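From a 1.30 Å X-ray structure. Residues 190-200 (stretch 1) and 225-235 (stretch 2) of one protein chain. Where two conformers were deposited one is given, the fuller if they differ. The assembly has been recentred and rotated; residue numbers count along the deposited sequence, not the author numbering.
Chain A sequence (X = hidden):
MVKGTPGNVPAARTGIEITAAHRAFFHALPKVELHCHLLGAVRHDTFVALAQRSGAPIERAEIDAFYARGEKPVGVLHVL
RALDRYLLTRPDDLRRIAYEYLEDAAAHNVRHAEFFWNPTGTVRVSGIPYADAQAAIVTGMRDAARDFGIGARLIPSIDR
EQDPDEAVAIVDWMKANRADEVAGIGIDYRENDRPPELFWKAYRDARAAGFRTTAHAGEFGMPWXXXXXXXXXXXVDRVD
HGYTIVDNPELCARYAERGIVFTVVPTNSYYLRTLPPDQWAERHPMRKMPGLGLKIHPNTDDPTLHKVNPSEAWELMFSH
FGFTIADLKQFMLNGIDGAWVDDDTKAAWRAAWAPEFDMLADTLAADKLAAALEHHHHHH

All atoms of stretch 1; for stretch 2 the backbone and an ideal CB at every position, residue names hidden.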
# COMPACT_ATOMS: atom_id res chain seq x y z
N ARG A 190 -8.78 -11.55 -3.06
CA ARG A 190 -9.74 -11.85 -1.99
C ARG A 190 -9.22 -12.93 -1.04
O ARG A 190 -8.91 -14.04 -1.47
CB ARG A 190 -11.10 -12.24 -2.57
CG ARG A 190 -12.23 -12.32 -1.54
CD ARG A 190 -13.57 -12.62 -2.20
NE ARG A 190 -14.66 -12.77 -1.23
CZ ARG A 190 -15.17 -13.94 -0.85
NH1 ARG A 190 -16.16 -13.98 0.04
NH2 ARG A 190 -14.70 -15.07 -1.37
N GLU A 191 -9.12 -12.60 0.24
CA GLU A 191 -8.52 -13.50 1.23
C GLU A 191 -9.46 -14.66 1.62
O GLU A 191 -9.00 -15.76 1.94
CB GLU A 191 -8.09 -12.70 2.47
CG GLU A 191 -7.20 -13.45 3.45
CD GLU A 191 -6.71 -12.58 4.60
OE1 GLU A 191 -6.90 -11.34 4.56
OE2 GLU A 191 -6.15 -13.16 5.56
N ASN A 192 -10.76 -14.41 1.57
CA ASN A 192 -11.75 -15.40 2.00
C ASN A 192 -11.55 -16.74 1.31
O ASN A 192 -11.47 -16.80 0.08
CB ASN A 192 -13.17 -14.91 1.70
CG ASN A 192 -13.44 -13.51 2.22
OD1 ASN A 192 -12.78 -12.55 1.81
ND2 ASN A 192 -14.43 -13.38 3.10
N ASP A 193 -11.46 -17.81 2.10
CA ASP A 193 -11.34 -19.17 1.58
C ASP A 193 -10.06 -19.47 0.79
O ASP A 193 -9.94 -20.53 0.18
CB ASP A 193 -12.56 -19.53 0.73
CG ASP A 193 -13.86 -19.35 1.47
OD1 ASP A 193 -13.97 -19.87 2.60
OD2 ASP A 193 -14.76 -18.66 0.95
N ARG A 194 -9.09 -18.55 0.83
CA ARG A 194 -7.81 -18.73 0.15
C ARG A 194 -6.69 -18.46 1.15
O ARG A 194 -5.98 -17.45 1.05
CB ARG A 194 -7.69 -17.83 -1.08
CG ARG A 194 -8.84 -17.95 -2.08
CD ARG A 194 -8.91 -19.34 -2.68
NE ARG A 194 -7.81 -19.58 -3.60
CZ ARG A 194 -7.58 -20.74 -4.21
NH1 ARG A 194 -8.36 -21.79 -3.98
NH2 ARG A 194 -6.55 -20.86 -5.03
N PRO A 195 -6.54 -19.34 2.14
CA PRO A 195 -5.67 -19.04 3.27
C PRO A 195 -4.18 -19.06 2.89
O PRO A 195 -3.79 -19.71 1.92
CB PRO A 195 -6.01 -20.14 4.27
CG PRO A 195 -6.41 -21.28 3.42
CD PRO A 195 -7.18 -20.66 2.28
N PRO A 196 -3.36 -18.36 3.68
CA PRO A 196 -1.95 -18.18 3.28
C PRO A 196 -1.14 -19.48 3.18
O PRO A 196 -0.26 -19.55 2.32
CB PRO A 196 -1.40 -17.25 4.37
CG PRO A 196 -2.34 -17.44 5.55
CD PRO A 196 -3.69 -17.63 4.92
N GLU A 197 -1.45 -20.47 4.01
CA GLU A 197 -0.71 -21.73 3.95
C GLU A 197 -0.87 -22.48 2.63
O GLU A 197 -0.05 -23.33 2.28
CB GLU A 197 -1.05 -22.63 5.15
CG GLU A 197 -2.49 -23.14 5.20
CD GLU A 197 -3.44 -22.25 5.97
OE1 GLU A 197 -3.20 -21.02 6.08
OE2 GLU A 197 -4.47 -22.79 6.46
N LEU A 198 -1.92 -22.16 1.87
CA LEU A 198 -2.10 -22.75 0.56
C LEU A 198 -0.90 -22.47 -0.36
O LEU A 198 -0.60 -23.26 -1.26
CB LEU A 198 -3.40 -22.21 -0.07
CG LEU A 198 -3.86 -22.72 -1.43
CD1 LEU A 198 -4.02 -24.24 -1.39
CD2 LEU A 198 -5.18 -22.04 -1.82
N PHE A 199 -0.23 -21.35 -0.09
CA PHE A 199 0.85 -20.82 -0.93
C PHE A 199 2.23 -21.02 -0.31
O PHE A 199 3.18 -20.29 -0.62
CB PHE A 199 0.56 -19.34 -1.22
CG PHE A 199 -0.77 -19.15 -1.90
CD1 PHE A 199 -0.87 -19.29 -3.28
CD2 PHE A 199 -1.93 -18.95 -1.17
CE1 PHE A 199 -2.09 -19.19 -3.92
CE2 PHE A 199 -3.16 -18.83 -1.81
CZ PHE A 199 -3.23 -18.95 -3.18
N TRP A 200 2.35 -22.04 0.53
CA TRP A 200 3.61 -22.32 1.22
C TRP A 200 4.77 -22.50 0.23
O TRP A 200 5.89 -22.07 0.51
CB TRP A 200 3.49 -23.56 2.12
CG TRP A 200 3.31 -24.85 1.38
CD1 TRP A 200 2.13 -25.46 1.06
CD2 TRP A 200 4.34 -25.71 0.87
NE1 TRP A 200 2.36 -26.63 0.38
CE2 TRP A 200 3.71 -26.81 0.25
CE3 TRP A 200 5.74 -25.65 0.88
CZ2 TRP A 200 4.44 -27.84 -0.36
CZ3 TRP A 200 6.45 -26.67 0.28
CH2 TRP A 200 5.80 -27.75 -0.34
N UNK A 225 -5.59 -16.18 12.85
CA UNK A 225 -4.77 -17.34 12.47
C UNK A 225 -4.01 -17.09 11.17
O UNK A 225 -2.88 -17.54 11.01
CB UNK A 225 -5.65 -18.58 12.32
N UNK A 226 -4.63 -16.37 10.24
CA UNK A 226 -3.94 -16.08 8.98
C UNK A 226 -2.71 -15.21 9.19
O UNK A 226 -1.71 -15.34 8.48
CB UNK A 226 -4.89 -15.39 8.00
N UNK A 227 -2.79 -14.29 10.14
CA UNK A 227 -1.63 -13.47 10.49
C UNK A 227 -0.53 -14.35 11.08
O UNK A 227 0.65 -14.24 10.71
CB UNK A 227 -2.02 -12.37 11.48
N UNK A 228 -0.91 -15.20 12.02
CA UNK A 228 0.03 -16.14 12.62
C UNK A 228 0.70 -17.03 11.56
O UNK A 228 1.92 -17.24 11.58
CB UNK A 228 -0.69 -17.01 13.65
N UNK A 229 -0.09 -17.55 10.62
CA UNK A 229 0.45 -18.38 9.55
C UNK A 229 1.44 -17.59 8.67
O UNK A 229 2.52 -18.08 8.35
CB UNK A 229 -0.69 -18.94 8.70
N UNK A 230 1.09 -16.36 8.31
CA UNK A 230 2.01 -15.55 7.50
C UNK A 230 3.34 -15.34 8.21
O UNK A 230 4.42 -15.51 7.61
CB UNK A 230 1.38 -14.20 7.17
N UNK A 231 3.28 -14.98 9.49
CA UNK A 231 4.49 -14.67 10.23
C UNK A 231 5.30 -15.91 10.59
O UNK A 231 6.53 -15.91 10.46
CB UNK A 231 4.13 -13.90 11.50
N UNK A 232 4.63 -16.96 11.05
CA UNK A 232 5.33 -18.11 11.61
C UNK A 232 5.44 -19.35 10.73
O UNK A 232 6.21 -20.25 11.04
CB UNK A 232 4.63 -18.51 12.91
N UNK A 233 4.67 -19.41 9.65
CA UNK A 233 4.85 -20.47 8.66
C UNK A 233 5.56 -19.91 7.42
O UNK A 233 6.60 -20.42 7.00
CB UNK A 233 3.50 -21.08 8.28
N UNK A 234 5.00 -18.85 6.84
CA UNK A 234 5.58 -18.28 5.63
C UNK A 234 6.85 -17.49 5.94
O UNK A 234 7.67 -17.25 5.05
CB UNK A 234 4.56 -17.38 4.93
N UNK A 235 7.00 -17.07 7.20
CA UNK A 235 8.16 -16.30 7.65
C UNK A 235 8.28 -14.94 6.96
O UNK A 235 9.37 -14.52 6.61
CB UNK A 235 9.44 -17.11 7.41

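Position 225 lies on a helical backbone, its CA-to-CB bond running sideways to stretch 1, with nothing of that stretch within 5.5 Å of the ideal CB. Any helix-compatible residue would fit, although a long, positively charged one could lean toward the carboxylate of Glu197. The deposited residue is Arg225, whose side chain ends nearer to stretch 1 than it begins; a water accepts from its NH1 (3.0 Å) and donates to Glu197 OE2 (2.7 Å), joining the two charges indirectly.

Position 226 is far more constrained. Its CB points toward stretch 1, and the ideal CB sits 3.5 Å from Glu191 OE2 and 4.0 Å from Pro196 CD. A short side chain with a donor is favoured: serine, threonine or asparagine could all be considered, whereas an acid would set a second negative charge beside Glu191. The residue is Asn226. Its ND2 donates to Glu191 OE2 at 2.9 Å with a nearly straight angle of 167°. The amide's other hydrogen is not wasted, since ND2 also donates, over 2.9 Å, to a water that in turn donates to Glu191 O (2.8 Å). Asn226 CG packs 3.5 Å from Pro196 CD, so the flat amide serves as a packing surface too.

Positions 227 and 228 continue the helix with no stretch 1 atom near their CB atoms; 227 points away and 228 is out of reach, so stretch 1 hardly restricts either. They are Val227 and Glu228.

At 229, three residues after 226, CA-to-CB again points toward stretch 1. The ideal CB is 3.9 Å from Pro196 CG and 4.2 Å from Glu197 OE1, a mixed setting of ring carbon and carboxylate. A small residue fits, and a beta-branched one with both a methyl and a hydroxyl suits both neighbours; alanine, serine or valine would meet part of the demand. Thr229 places CG2 3.8 Å from Pro196 CG and 3.6 Å from Glu197 OE1. Its OG1 donates to a water at 2.8 Å, and that water donates to Glu197 OE1 (2.7 Å) and Asn226 OD1 (2.9 Å), tying three side chains together.

Position 230 points sideways, its ideal CB 5.0 Å from Pro196 CB. A small residue is adequate, and Ala230 adds little contact of its own; its CA lies 6.4 Å from Pro196 CA. Positions 231 and 232 are out of reach, and many residues would serve; they are Val231 and Asp232.

Positions 233 and 234 both point toward stretch 1, but their ideal CB atoms have none of its atoms within 5.5 Å, so a longer apolar side chain, such as leucine, isoleucine or methionine, could reach its carbons, while a short one would leave the space between unfilled by this position. Leu233 brings CD2 to 3.7 Å from Glu197 CB, using the aliphatic part of that acid. Leu234 spreads its branches: CD1 packs 3.9 Å from Pro196 CB, while CD2 lies 3.9 Å from Trp200 CA.

Position 235 has positive phi, where glycine or asparagine is often found, and lies beyond reach; it is His235.

Stretch 2, residues 225-235: RNVETAVDLLH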
# COMPACT_ATOMS: atom_id res chain seq x y z
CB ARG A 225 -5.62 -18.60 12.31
CG ARG A 225 -5.60 -19.55 13.50
CD ARG A 225 -6.79 -20.52 13.49
NE ARG A 225 -6.75 -21.51 12.41
CZ ARG A 225 -7.34 -21.37 11.22
NH1 ARG A 225 -7.24 -22.35 10.32
NH2 ARG A 225 -8.02 -20.27 10.93
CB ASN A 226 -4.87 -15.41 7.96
CG ASN A 226 -5.85 -16.39 7.33
OD1 ASN A 226 -5.86 -17.58 7.65
ND2 ASN A 226 -6.68 -15.88 6.41
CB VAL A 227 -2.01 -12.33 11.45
CG1 VAL A 227 -0.80 -11.43 11.74
CG2 VAL A 227 -3.14 -11.50 10.86
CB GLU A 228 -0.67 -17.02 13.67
CG GLU A 228 0.27 -17.99 14.36
CD GLU A 228 -0.45 -18.95 15.28
OE1 GLU A 228 -1.63 -19.28 15.00
OE2 GLU A 228 0.17 -19.37 16.28
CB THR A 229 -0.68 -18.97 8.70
OG1 THR A 229 -1.47 -19.82 9.54
CG2 THR A 229 -0.11 -19.79 7.55
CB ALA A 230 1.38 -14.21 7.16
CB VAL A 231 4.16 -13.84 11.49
CG1 VAL A 231 5.41 -13.62 12.32
CG2 VAL A 231 3.52 -12.51 11.08
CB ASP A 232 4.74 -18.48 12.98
CG ASP A 232 5.01 -17.43 14.03
OD1 ASP A 232 6.10 -16.81 13.97
OD2 ASP A 232 4.16 -17.23 14.92
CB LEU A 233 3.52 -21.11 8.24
CG LEU A 233 3.72 -22.22 7.20
CD1 LEU A 233 4.43 -23.44 7.80
CD2 LEU A 233 2.41 -22.61 6.55
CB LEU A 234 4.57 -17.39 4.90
CG LEU A 234 3.25 -18.06 4.49
CD1 LEU A 234 2.45 -17.08 3.66
CD2 LEU A 234 3.48 -19.37 3.73
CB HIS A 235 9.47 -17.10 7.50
CG HIS A 235 9.46 -18.42 8.22
ND1 HIS A 235 9.31 -18.52 9.58
CD2 HIS A 235 9.56 -19.68 7.75
CE1 HIS A 235 9.33 -19.80 9.93
NE2 HIS A 235 9.49 -20.52 8.84
O HOH W 1 -8.29 -17.09 4.35
O HOH W 2 -3.95 -19.63 8.31
O HOH W 3 -6.87 -21.88 7.39
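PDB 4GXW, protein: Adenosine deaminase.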